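Local atomic coordinates of tRNA (uracil(54)-C(5))-methyltransferase (Pyrococcus abyssi, PDB entry 2JJQ), a protein that catalyses the S-adenosyl-L-methionine-dependent methylation of uridine 54 of tRNA at C5, giving 5-methyluridine. Residues T136-E144 / W149-C157. Numbering follows the deposited sequence.
Sequences TKDGIGFRE and WKIVDIDEC
The F142 ring lies alongside V152, whose CB sits over one face in a CH-pi contact, 4.0 Å from the ring centroid and displaced toward the rim; I154 CG2 meets the ring obliquely, 4.0 Å from CE1. A chi1 of 56° sets F142 CG between its backbone N and carbonyl carbon, bringing the ring face against V152. Two backbone bonds bracket this pair: the nearly straight V152 N to F142 O, 2.7 Å, and the longer F142 N to V152 O, 3.3 Å. E144 N closes on K150 O, while the extended side chains of both run side by side. There E144 OE1 lies beside the K150 methylenes, 3.2 Å from K150 CD and 4.2 Å from K150 NZ, opposite charges close but beyond a salt bridge. At the other end D153 OD1 takes I140 N at 2.7 Å, on the anti side of the carboxylate and well out of its plane, and I154 N bonds to I140 O. G139 and G141 lie close against D153 and V152 O, with backbone angles suited to glycine. I151 turns to the opposite side from V152: its CG2 packs 3.3 Å from D138 O and meets T136 OG1, a hydroxyl hydrogen-bonded to G139 O within the type I turn 136-139. R143 pairs with D239, and I140 packs on helix 162-178. Strands 142-143 and 151-153 form a short antiparallel beta hairpin, reached from strand 130-136 through the turn 136-139 and a corner at I140 and G141; beyond it a loop leads to C157, by similarity a ligand of the [4Fe-4S] cluster.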
ATOM      1  N   THR A 136      -5.161  22.711  -0.910  1.00 22.79           N
ATOM      2  CA  THR A 136      -4.311  23.846  -1.233  1.00 25.29           C
ATOM      3  C   THR A 136      -5.116  25.004  -1.803  1.00 27.06           C
ATOM      4  O   THR A 136      -6.294  24.867  -2.139  1.00 26.88           O
ATOM      5  CB  THR A 136      -3.207  23.448  -2.246  1.00 24.93           C
ATOM      6  OG1 THR A 136      -3.796  23.305  -3.541  1.00 25.94           O
ATOM      7  CG2 THR A 136      -2.593  22.094  -1.898  1.00 25.34           C
ATOM      8  N   LYS A 137      -4.460  26.164  -1.888  1.00 29.49           N
ATOM      9  CA  LYS A 137      -5.097  27.346  -2.455  1.00 32.37           C
ATOM     10  C   LYS A 137      -5.736  27.029  -3.815  1.00 32.82           C
ATOM     11  O   LYS A 137      -6.915  27.319  -4.057  1.00 33.77           O
ATOM     12  CB  LYS A 137      -4.081  28.498  -2.523  1.00 31.81           C
ATOM     13  CG  LYS A 137      -4.592  29.755  -3.214  1.00 37.84           C
ATOM     14  CD  LYS A 137      -3.602  30.922  -3.057  1.00 42.44           C
ATOM     15  CE  LYS A 137      -3.936  32.049  -4.040  1.00 44.52           C
ATOM     16  NZ  LYS A 137      -3.917  31.519  -5.447  1.00 44.83           N
ATOM     17  N   ASP A 138      -4.992  26.354  -4.677  1.00 33.18           N
ATOM     18  CA  ASP A 138      -5.504  26.047  -6.014  1.00 34.12           C
ATOM     19  C   ASP A 138      -6.192  24.702  -6.209  1.00 33.07           C
ATOM     20  O   ASP A 138      -6.315  24.223  -7.327  1.00 34.00           O
ATOM     21  CB  ASP A 138      -4.395  26.225  -7.045  1.00 35.45           C
ATOM     22  CG  ASP A 138      -4.117  27.701  -7.321  1.00 38.79           C
ATOM     23  OD1 ASP A 138      -5.099  28.494  -7.315  1.00 42.85           O
ATOM     24  OD2 ASP A 138      -2.939  28.064  -7.520  1.00 42.42           O
ATOM     25  N   GLY A 139      -6.622  24.064  -5.132  1.00 31.66           N
ATOM     26  CA  GLY A 139      -7.418  22.853  -5.302  1.00 29.16           C
ATOM     27  C   GLY A 139      -7.133  21.812  -4.241  1.00 28.37           C
ATOM     28  O   GLY A 139      -6.181  21.967  -3.463  1.00 27.27           O
ATOM     29  N   ILE A 140      -7.934  20.744  -4.282  1.00 26.31           N
ATOM     30  CA  ILE A 140      -7.834  19.594  -3.362  1.00 25.11           C
ATOM     31  C   ILE A 140      -7.542  18.348  -4.217  1.00 24.63           C
ATOM     32  O   ILE A 140      -8.285  18.032  -5.168  1.00 24.62           O
ATOM     33  CB  ILE A 140      -9.157  19.411  -2.566  1.00 24.67           C
ATOM     34  CG1 ILE A 140      -9.398  20.571  -1.582  1.00 24.65           C
ATOM     35  CG2 ILE A 140      -9.177  18.051  -1.807  1.00 25.03           C
ATOM     36  CD1 ILE A 140     -10.843  20.760  -1.146  1.00 27.16           C
ATOM     37  N   GLY A 141      -6.452  17.653  -3.909  1.00 23.16           N
ATOM     38  CA  GLY A 141      -6.102  16.456  -4.667  1.00 23.98           C
ATOM     39  C   GLY A 141      -4.652  16.104  -4.421  1.00 24.89           C
ATOM     40  O   GLY A 141      -4.247  15.855  -3.300  1.00 23.95           O
ATOM     41  N   PHE A 142      -3.838  16.131  -5.462  1.00 25.06           N
ATOM     42  CA  PHE A 142      -2.466  15.662  -5.308  1.00 27.24           C
ATOM     43  C   PHE A 142      -1.520  16.380  -6.276  1.00 27.78           C
ATOM     44  O   PHE A 142      -1.985  17.012  -7.233  1.00 26.84           O
ATOM     45  CB  PHE A 142      -2.417  14.158  -5.503  1.00 27.55           C
ATOM     46  CG  PHE A 142      -2.986  13.708  -6.812  1.00 30.52           C
ATOM     47  CD1 PHE A 142      -4.341  13.412  -6.924  1.00 33.26           C
ATOM     48  CD2 PHE A 142      -2.178  13.620  -7.959  1.00 32.30           C
ATOM     49  CE1 PHE A 142      -4.884  12.997  -8.135  1.00 33.96           C
ATOM     50  CE2 PHE A 142      -2.726  13.199  -9.188  1.00 32.40           C
ATOM     51  CZ  PHE A 142      -4.084  12.888  -9.269  1.00 33.96           C
ATOM     52  N   ARG A 143      -0.214  16.336  -5.987  1.00 28.79           N
ATOM     53  CA  ARG A 143       0.747  17.044  -6.821  1.00 31.11           C
ATOM     54  C   ARG A 143       0.850  16.368  -8.178  1.00 32.82           C
ATOM     55  O   ARG A 143       0.882  15.132  -8.272  1.00 32.45           O
ATOM     56  CB  ARG A 143       2.116  17.181  -6.131  1.00 31.45           C
ATOM     57  CG  ARG A 143       2.130  18.241  -5.031  1.00 32.16           C
ATOM     58  CD  ARG A 143       3.242  18.017  -3.980  1.00 41.28           C
ATOM     59  NE  ARG A 143       3.497  16.593  -3.727  1.00 48.54           N
ATOM     60  CZ  ARG A 143       3.947  16.078  -2.574  1.00 51.52           C
ATOM     61  NH1 ARG A 143       4.179  16.874  -1.531  1.00 51.97           N
ATOM     62  NH2 ARG A 143       4.146  14.758  -2.458  1.00 50.82           N
ATOM     63  N   GLU A 144       0.900  17.173  -9.229  1.00 34.85           N
ATOM     64  CA  GLU A 144       1.052  16.611 -10.559  1.00 37.94           C
ATOM     65  C   GLU A 144       2.485  16.153 -10.830  1.00 38.63           C
ATOM     66  O   GLU A 144       3.346  16.171  -9.939  1.00 39.75           O
ATOM     67  CB  GLU A 144       0.640  17.620 -11.616  1.00 38.71           C
ATOM     68  CG  GLU A 144       0.734  17.048 -13.010  1.00 42.04           C
ATOM     69  CD  GLU A 144       0.720  18.124 -14.071  1.00 44.67           C
ATOM     70  OE1 GLU A 144       0.027  19.146 -13.856  1.00 45.28           O
ATOM     71  OE2 GLU A 144       1.404  17.941 -15.109  1.00 45.24           O
ATOM     72  N   TRP A 149       5.045  21.217  -8.500  1.00 35.31           N
ATOM     73  CA  TRP A 149       4.594  22.505  -7.952  1.00 35.35           C
ATOM     74  C   TRP A 149       3.132  22.793  -8.236  1.00 35.94           C
ATOM     75  O   TRP A 149       2.628  23.851  -7.880  1.00 36.51           O
ATOM     76  CB  TRP A 149       5.457  23.677  -8.480  1.00 35.95           C
ATOM     77  CG  TRP A 149       5.376  23.870  -9.964  1.00 36.85           C
ATOM     78  CD1 TRP A 149       4.514  24.687 -10.651  1.00 39.48           C
ATOM     79  CD2 TRP A 149       6.175  23.217 -10.950  1.00 39.34           C
ATOM     80  NE1 TRP A 149       4.729  24.572 -12.004  1.00 39.68           N
ATOM     81  CE2 TRP A 149       5.751  23.683 -12.210  1.00 40.76           C
ATOM     82  CE3 TRP A 149       7.221  22.290 -10.888  1.00 40.56           C
ATOM     83  CZ2 TRP A 149       6.336  23.249 -13.398  1.00 43.93           C
ATOM     84  CZ3 TRP A 149       7.798  21.850 -12.072  1.00 42.59           C
ATOM     85  CH2 TRP A 149       7.355  22.331 -13.310  1.00 44.02           C
ATOM     86  N   LYS A 150       2.454  21.840  -8.867  1.00 34.82           N
ATOM     87  CA  LYS A 150       1.133  22.069  -9.409  1.00 34.20           C
ATOM     88  C   LYS A 150       0.196  21.028  -8.783  1.00 32.57           C
ATOM     89  O   LYS A 150       0.547  19.862  -8.687  1.00 31.98           O
ATOM     90  CB  LYS A 150       1.228  21.895 -10.925  1.00 34.80           C
ATOM     91  CG  LYS A 150      -0.051  22.078 -11.741  1.00 39.09           C
ATOM     92  CD  LYS A 150       0.318  22.270 -13.230  1.00 42.33           C
ATOM     93  CE  LYS A 150      -0.937  22.416 -14.109  1.00 45.46           C
ATOM     94  NZ  LYS A 150      -0.653  22.923 -15.501  1.00 46.77           N
ATOM     95  N   ILE A 151      -0.986  21.453  -8.359  1.00 31.53           N
ATOM     96  CA  ILE A 151      -1.960  20.517  -7.807  1.00 30.68           C
ATOM     97  C   ILE A 151      -2.915  20.059  -8.893  1.00 30.34           C
ATOM     98  O   ILE A 151      -3.288  20.852  -9.783  1.00 30.05           O
ATOM     99  CB  ILE A 151      -2.763  21.140  -6.633  1.00 31.13           C
ATOM    100  CG1 ILE A 151      -3.541  20.067  -5.882  1.00 31.86           C
ATOM    101  CG2 ILE A 151      -3.698  22.252  -7.100  1.00 33.44           C
ATOM    102  CD1 ILE A 151      -2.731  19.477  -4.726  1.00 29.04           C
ATOM    103  N   VAL A 152      -3.279  18.785  -8.839  1.00 28.40           N
ATOM    104  CA  VAL A 152      -4.357  18.251  -9.642  1.00 28.28           C
ATOM    105  C   VAL A 152      -5.609  18.316  -8.745  1.00 28.53           C
ATOM    106  O   VAL A 152      -5.646  17.678  -7.699  1.00 28.22           O
ATOM    107  CB  VAL A 152      -4.089  16.788 -10.040  1.00 28.66           C
ATOM    108  CG1 VAL A 152      -5.287  16.217 -10.790  1.00 29.43           C
ATOM    109  CG2 VAL A 152      -2.809  16.664 -10.901  1.00 28.59           C
ATOM    110  N   ASP A 153      -6.581  19.135  -9.107  1.00 28.02           N
ATOM    111  CA  ASP A 153      -7.780  19.299  -8.310  1.00 28.58           C
ATOM    112  C   ASP A 153      -8.829  18.237  -8.686  1.00 27.75           C
ATOM    113  O   ASP A 153      -9.098  18.001  -9.870  1.00 28.85           O
ATOM    114  CB  ASP A 153      -8.285  20.726  -8.457  1.00 29.59           C
ATOM    115  CG  ASP A 153      -9.534  21.005  -7.640  1.00 32.18           C
ATOM    116  OD1 ASP A 153      -9.614  20.636  -6.454  1.00 33.03           O
ATOM    117  OD2 ASP A 153     -10.457  21.636  -8.183  1.00 38.42           O
ATOM    118  N   ILE A 154      -9.373  17.532  -7.697  1.00 25.37           N
ATOM    119  CA  ILE A 154     -10.315  16.437  -7.974  1.00 25.27           C
ATOM    120  C   ILE A 154     -11.570  16.563  -7.130  1.00 25.38           C
ATOM    121  O   ILE A 154     -11.513  17.168  -6.055  1.00 24.09           O
ATOM    122  CB  ILE A 154      -9.710  15.042  -7.749  1.00 25.71           C
ATOM    123  CG1 ILE A 154      -9.458  14.781  -6.273  1.00 25.20           C
ATOM    124  CG2 ILE A 154      -8.425  14.872  -8.568  1.00 26.53           C
ATOM    125  CD1 ILE A 154      -8.806  13.443  -5.999  1.00 28.68           C
ATOM    126  N   ASP A 155     -12.675  15.999  -7.624  1.00 24.98           N
ATOM    127  CA  ASP A 155     -13.949  15.971  -6.902  1.00 27.02           C
ATOM    128  C   ASP A 155     -14.204  14.606  -6.285  1.00 25.59           C
ATOM    129  O   ASP A 155     -15.090  14.464  -5.463  1.00 23.84           O
ATOM    130  CB  ASP A 155     -15.119  16.225  -7.832  1.00 28.25           C
ATOM    131  CG  ASP A 155     -15.111  17.612  -8.420  1.00 33.72           C
ATOM    132  OD1 ASP A 155     -14.702  18.575  -7.712  1.00 37.89           O
ATOM    133  OD2 ASP A 155     -15.516  17.717  -9.604  1.00 40.52           O
ATOM    134  N   GLU A 156     -13.454  13.601  -6.735  1.00 25.89           N
ATOM    135  CA  GLU A 156     -13.611  12.257  -6.205  1.00 25.97           C
ATOM    136  C   GLU A 156     -12.412  11.419  -6.561  1.00 25.79           C
ATOM    137  O   GLU A 156     -11.671  11.737  -7.485  1.00 25.00           O
ATOM    138  CB  GLU A 156     -14.853  11.574  -6.764  1.00 26.67           C
ATOM    139  CG  GLU A 156     -15.173  10.270  -6.057  1.00 31.93           C
ATOM    140  CD  GLU A 156     -16.038   9.346  -6.870  1.00 38.72           C
ATOM    141  OE1 GLU A 156     -17.099   9.825  -7.327  1.00 38.29           O
ATOM    142  OE2 GLU A 156     -15.649   8.149  -7.037  1.00 40.24           O
ATOM    143  N   CYS A 157     -12.217  10.348  -5.812  1.00 25.70           N
ATOM    144  CA  CYS A 157     -11.109   9.467  -6.081  1.00 26.36           C
ATOM    145  C   CYS A 157     -11.691   8.094  -6.288  1.00 26.37           C
ATOM    146  O   CYS A 157     -12.106   7.417  -5.329  1.00 26.09           O
ATOM    147  CB  CYS A 157     -10.099   9.476  -4.946  1.00 26.78           C
ATOM    148  SG  CYS A 157      -8.911   8.173  -5.224  1.00 29.58           S
TER